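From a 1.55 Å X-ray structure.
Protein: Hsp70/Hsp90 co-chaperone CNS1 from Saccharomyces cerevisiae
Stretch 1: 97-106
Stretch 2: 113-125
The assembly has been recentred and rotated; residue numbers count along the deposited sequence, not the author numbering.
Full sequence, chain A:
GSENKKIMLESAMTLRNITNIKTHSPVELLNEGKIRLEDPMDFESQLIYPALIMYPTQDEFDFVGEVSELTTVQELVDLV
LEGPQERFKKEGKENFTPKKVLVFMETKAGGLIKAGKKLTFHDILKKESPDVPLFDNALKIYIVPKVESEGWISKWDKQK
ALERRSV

Stretch 1 (97-106) TPKKVLVFME
Stretch 2, residues 113-125: IKAGKKLTFHDIL

How do the two backbones run against each other? Residues 101-106 form an extended strand, and Ile113 and Lys114, in a second strand that begins earlier in the chain, lie antiparallel to it. Met105 and Ile113 are a hydrogen-bonded pair, CA to CA 5.5 Å: Met105 N donates to Ile113 O at 3.0 Å, and Ile113 N returns a bond to Met105 O at 2.9 Å. Phe104 and Lys114 are the adjacent non-hydrogen-bonded pair, their CA atoms 4.5 Å apart. Ala115 N then donates to Val103 O at 2.8 Å. Val103 N and Ala115 O are 4.9 Å apart, too far to bond directly, and a water bridges them, accepting from Val103 N at 2.9 Å and donating to Ala115 O at 2.8 Å.

What does Met105, the residue with the most covered surface, do? Its side chain (chi1 m, chi2 t, chi3 p) leaves the sheet on the same face as Ile113 and carries its sulfur over the second stretch. Met105 SD lies 4.1 Å from Ala115 CB, 4.1 Å from Ile124 CG2 and 4.2 Å from Phe121 CE1, meeting the Phe121 ring at its edge, near the ring plane. Ala115 CB also meets Val103 CG1 (chi1 t) at 4.2 Å. These are apolar contacts, and the flexible thioether thereby joins the strand to the helix that starts at Phe121. Thr120 caps that helix: its OG1 (chi1 p) accepts from Asp123 N at 3.1 Å.

How does Lys117 reach the start of the other strand? It sits inside a type I turn from Gly116 to Leu119, closed by Leu119 N to Gly116 O at 3.1 Å. Its CA-to-CB bond points sideways, but an m,t,t,t rotamer extends the chain until the ammonium comes close to the first stretch. Lys117 NZ donates to Pro98 O at 2.8 Å and to Val101 O at 2.8 Å. Residues 98-100 have helical phi/psi, with Val101 N bonded to Thr97 O at 3.2 Å; this bend brings the two acceptor carbonyls to one charged donor.

What fills the space beside the paired backbones? On the face opposite Met105 and Ile113, Phe104 (chi1 m, chi2 -86°) lies against Lys114, with Phe104 CE1 4.0 Å from Lys114 CB. The Lys114 chain (t,t,p,p) also brings its CD to 4.1 Å from Leu102 CD1, using its aliphatic part while its end leads away.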

# COMPACT_ATOMS: atom_id res chain seq x y z
N THR A 97 9.31 -10.52 -11.14
CA THR A 97 8.18 -11.10 -11.88
C THR A 97 7.06 -11.34 -10.87
O THR A 97 7.31 -11.39 -9.67
CB THR A 97 8.55 -12.43 -12.57
OG1 THR A 97 8.67 -13.47 -11.59
CG2 THR A 97 9.86 -12.30 -13.34
N PRO A 98 5.81 -11.52 -11.35
CA PRO A 98 4.69 -11.72 -10.43
C PRO A 98 4.82 -12.90 -9.45
O PRO A 98 4.42 -12.77 -8.29
CB PRO A 98 3.50 -11.95 -11.37
CG PRO A 98 3.86 -11.15 -12.57
CD PRO A 98 5.34 -11.32 -12.74
N LYS A 99 5.39 -14.02 -9.90
CA LYS A 99 5.61 -15.19 -9.03
C LYS A 99 6.78 -14.97 -8.07
O LYS A 99 6.67 -15.32 -6.89
CB LYS A 99 5.86 -16.45 -9.87
CG LYS A 99 6.13 -17.74 -9.07
CD LYS A 99 5.02 -18.05 -8.07
CE LYS A 99 5.10 -19.47 -7.56
NZ LYS A 99 3.90 -19.81 -6.75
N LYS A 100 7.88 -14.42 -8.57
CA LYS A 100 9.13 -14.36 -7.81
C LYS A 100 9.19 -13.27 -6.73
O LYS A 100 10.08 -13.31 -5.90
CB LYS A 100 10.32 -14.20 -8.76
CG LYS A 100 10.54 -15.40 -9.67
CD LYS A 100 11.61 -15.12 -10.70
CE LYS A 100 11.89 -16.34 -11.55
NZ LYS A 100 12.83 -16.04 -12.67
N VAL A 101 8.25 -12.32 -6.75
CA VAL A 101 8.22 -11.28 -5.70
C VAL A 101 7.27 -11.64 -4.57
O VAL A 101 6.30 -12.38 -4.77
CB VAL A 101 7.86 -9.87 -6.24
CG1 VAL A 101 8.87 -9.41 -7.28
CG2 VAL A 101 6.43 -9.79 -6.78
N LEU A 102 7.56 -11.12 -3.38
CA LEU A 102 6.60 -11.08 -2.28
C LEU A 102 6.19 -9.63 -2.08
O LEU A 102 6.91 -8.70 -2.47
CB LEU A 102 7.22 -11.64 -1.00
CG LEU A 102 7.68 -13.10 -1.04
CD1 LEU A 102 8.24 -13.50 0.31
CD2 LEU A 102 6.56 -14.04 -1.46
N VAL A 103 5.01 -9.44 -1.47
CA VAL A 103 4.47 -8.11 -1.18
C VAL A 103 4.36 -7.97 0.33
O VAL A 103 3.77 -8.83 1.00
CB VAL A 103 3.09 -7.89 -1.83
CG1 VAL A 103 2.61 -6.46 -1.60
CG2 VAL A 103 3.13 -8.19 -3.32
N PHE A 104 4.92 -6.89 0.87
CA PHE A 104 4.88 -6.58 2.29
C PHE A 104 4.18 -5.24 2.54
O PHE A 104 4.20 -4.35 1.70
CB PHE A 104 6.28 -6.57 2.90
CG PHE A 104 6.99 -7.88 2.79
CD1 PHE A 104 6.80 -8.87 3.74
CD2 PHE A 104 7.82 -8.15 1.70
CE1 PHE A 104 7.44 -10.09 3.63
CE2 PHE A 104 8.46 -9.37 1.59
CZ PHE A 104 8.26 -10.35 2.56
N MET A 105 3.51 -5.15 3.69
CA MET A 105 2.88 -3.92 4.14
C MET A 105 3.21 -3.69 5.61
O MET A 105 3.38 -4.65 6.37
CB MET A 105 1.37 -3.99 3.94
CG MET A 105 0.97 -4.11 2.47
SD MET A 105 -0.80 -4.27 2.14
CE MET A 105 -1.32 -2.58 2.38
N GLU A 106 3.32 -2.42 5.98
CA GLU A 106 3.61 -2.04 7.36
C GLU A 106 2.35 -2.16 8.22
O GLU A 106 1.25 -1.85 7.76
CB GLU A 106 4.16 -0.61 7.39
CG GLU A 106 4.65 -0.14 8.75
CD GLU A 106 5.25 1.26 8.72
OE1 GLU A 106 5.71 1.72 7.65
OE2 GLU A 106 5.28 1.90 9.80
N ILE A 113 4.04 -7.27 7.42
CA ILE A 113 3.28 -8.49 7.12
C ILE A 113 3.39 -8.80 5.64
O ILE A 113 3.37 -7.89 4.81
CB ILE A 113 1.80 -8.38 7.57
CG1 ILE A 113 1.12 -9.75 7.48
CG2 ILE A 113 1.03 -7.33 6.77
CD1 ILE A 113 -0.14 -9.83 8.30
N LYS A 114 3.51 -10.08 5.31
CA LYS A 114 3.40 -10.55 3.93
C LYS A 114 1.92 -10.49 3.53
O LYS A 114 1.08 -11.13 4.16
CB LYS A 114 3.94 -11.98 3.81
CG LYS A 114 4.15 -12.45 2.38
CD LYS A 114 4.64 -13.89 2.32
CE LYS A 114 3.55 -14.91 2.68
NZ LYS A 114 2.37 -14.88 1.77
N ALA A 115 1.61 -9.69 2.51
CA ALA A 115 0.25 -9.55 1.99
C ALA A 115 -0.06 -10.69 1.03
O ALA A 115 0.60 -10.83 -0.00
CB ALA A 115 0.08 -8.21 1.29
N GLY A 116 -1.07 -11.50 1.37
CA GLY A 116 -1.50 -12.61 0.52
C GLY A 116 -1.91 -12.14 -0.87
O GLY A 116 -2.72 -11.22 -1.00
N LYS A 117 -1.37 -12.78 -1.91
CA LYS A 117 -1.59 -12.33 -3.29
C LYS A 117 -3.05 -12.42 -3.76
O LYS A 117 -3.48 -11.64 -4.61
CB LYS A 117 -0.67 -13.07 -4.26
CG LYS A 117 0.79 -12.65 -4.10
CD LYS A 117 1.69 -13.34 -5.10
CE LYS A 117 3.11 -12.80 -5.01
NZ LYS A 117 4.07 -13.69 -5.72
N LYS A 118 -3.81 -13.34 -3.18
CA LYS A 118 -5.23 -13.51 -3.52
C LYS A 118 -6.18 -12.58 -2.76
O LYS A 118 -7.36 -12.52 -3.10
CB LYS A 118 -5.64 -14.97 -3.33
CG LYS A 118 -4.86 -15.94 -4.20
CD LYS A 118 -5.41 -17.35 -4.08
CE LYS A 118 -4.60 -18.35 -4.88
NZ LYS A 118 -5.25 -19.69 -4.89
N LEU A 119 -5.68 -11.86 -1.76
CA LEU A 119 -6.53 -10.99 -0.93
C LEU A 119 -6.80 -9.66 -1.62
O LEU A 119 -5.94 -9.14 -2.33
CB LEU A 119 -5.88 -10.74 0.43
CG LEU A 119 -5.63 -11.95 1.34
CD1 LEU A 119 -4.81 -11.53 2.55
CD2 LEU A 119 -6.93 -12.60 1.78
N THR A 120 -8.00 -9.11 -1.40
CA THR A 120 -8.32 -7.75 -1.81
C THR A 120 -7.78 -6.76 -0.77
O THR A 120 -7.62 -7.09 0.40
CB THR A 120 -9.83 -7.52 -1.94
OG1 THR A 120 -10.46 -7.71 -0.67
CG2 THR A 120 -10.44 -8.46 -2.99
N PHE A 121 -7.53 -5.53 -1.21
CA PHE A 121 -7.11 -4.49 -0.27
C PHE A 121 -8.21 -4.18 0.75
O PHE A 121 -7.91 -3.93 1.91
CB PHE A 121 -6.60 -3.25 -1.01
CG PHE A 121 -5.27 -3.49 -1.68
CD1 PHE A 121 -4.11 -3.61 -0.91
CD2 PHE A 121 -5.18 -3.63 -3.06
CE1 PHE A 121 -2.88 -3.86 -1.51
CE2 PHE A 121 -3.94 -3.87 -3.66
CZ PHE A 121 -2.80 -3.99 -2.88
N HIS A 122 -9.48 -4.26 0.33
CA HIS A 122 -10.61 -4.15 1.27
C HIS A 122 -10.44 -5.12 2.44
O HIS A 122 -10.57 -4.72 3.60
CB HIS A 122 -11.96 -4.42 0.56
CG HIS A 122 -13.13 -4.50 1.50
ND1 HIS A 122 -13.58 -5.69 2.03
CD2 HIS A 122 -13.92 -3.54 2.02
CE1 HIS A 122 -14.61 -5.46 2.82
NE2 HIS A 122 -14.84 -4.16 2.84
N ASP A 123 -10.19 -6.39 2.13
CA ASP A 123 -10.08 -7.41 3.17
C ASP A 123 -8.85 -7.22 4.07
O ASP A 123 -8.95 -7.41 5.28
CB ASP A 123 -10.12 -8.82 2.57
CG ASP A 123 -11.51 -9.21 2.06
OD1 ASP A 123 -12.49 -8.44 2.25
OD2 ASP A 123 -11.65 -10.30 1.49
N ILE A 124 -7.72 -6.80 3.49
CA ILE A 124 -6.51 -6.52 4.28
C ILE A 124 -6.73 -5.36 5.26
O ILE A 124 -6.36 -5.46 6.43
CB ILE A 124 -5.29 -6.24 3.37
CG1 ILE A 124 -4.90 -7.53 2.64
CG2 ILE A 124 -4.10 -5.69 4.16
CD1 ILE A 124 -3.97 -7.31 1.46
N LEU A 125 -7.33 -4.27 4.79
CA LEU A 125 -7.55 -3.09 5.63
C LEU A 125 -8.66 -3.28 6.68
O LEU A 125 -8.66 -2.57 7.68
CB LEU A 125 -7.85 -1.85 4.77
CG LEU A 125 -6.80 -1.39 3.74
CD1 LEU A 125 -7.31 -0.19 2.95
CD2 LEU A 125 -5.47 -1.08 4.38
O HOH W 1 3.06 -11.59 -1.10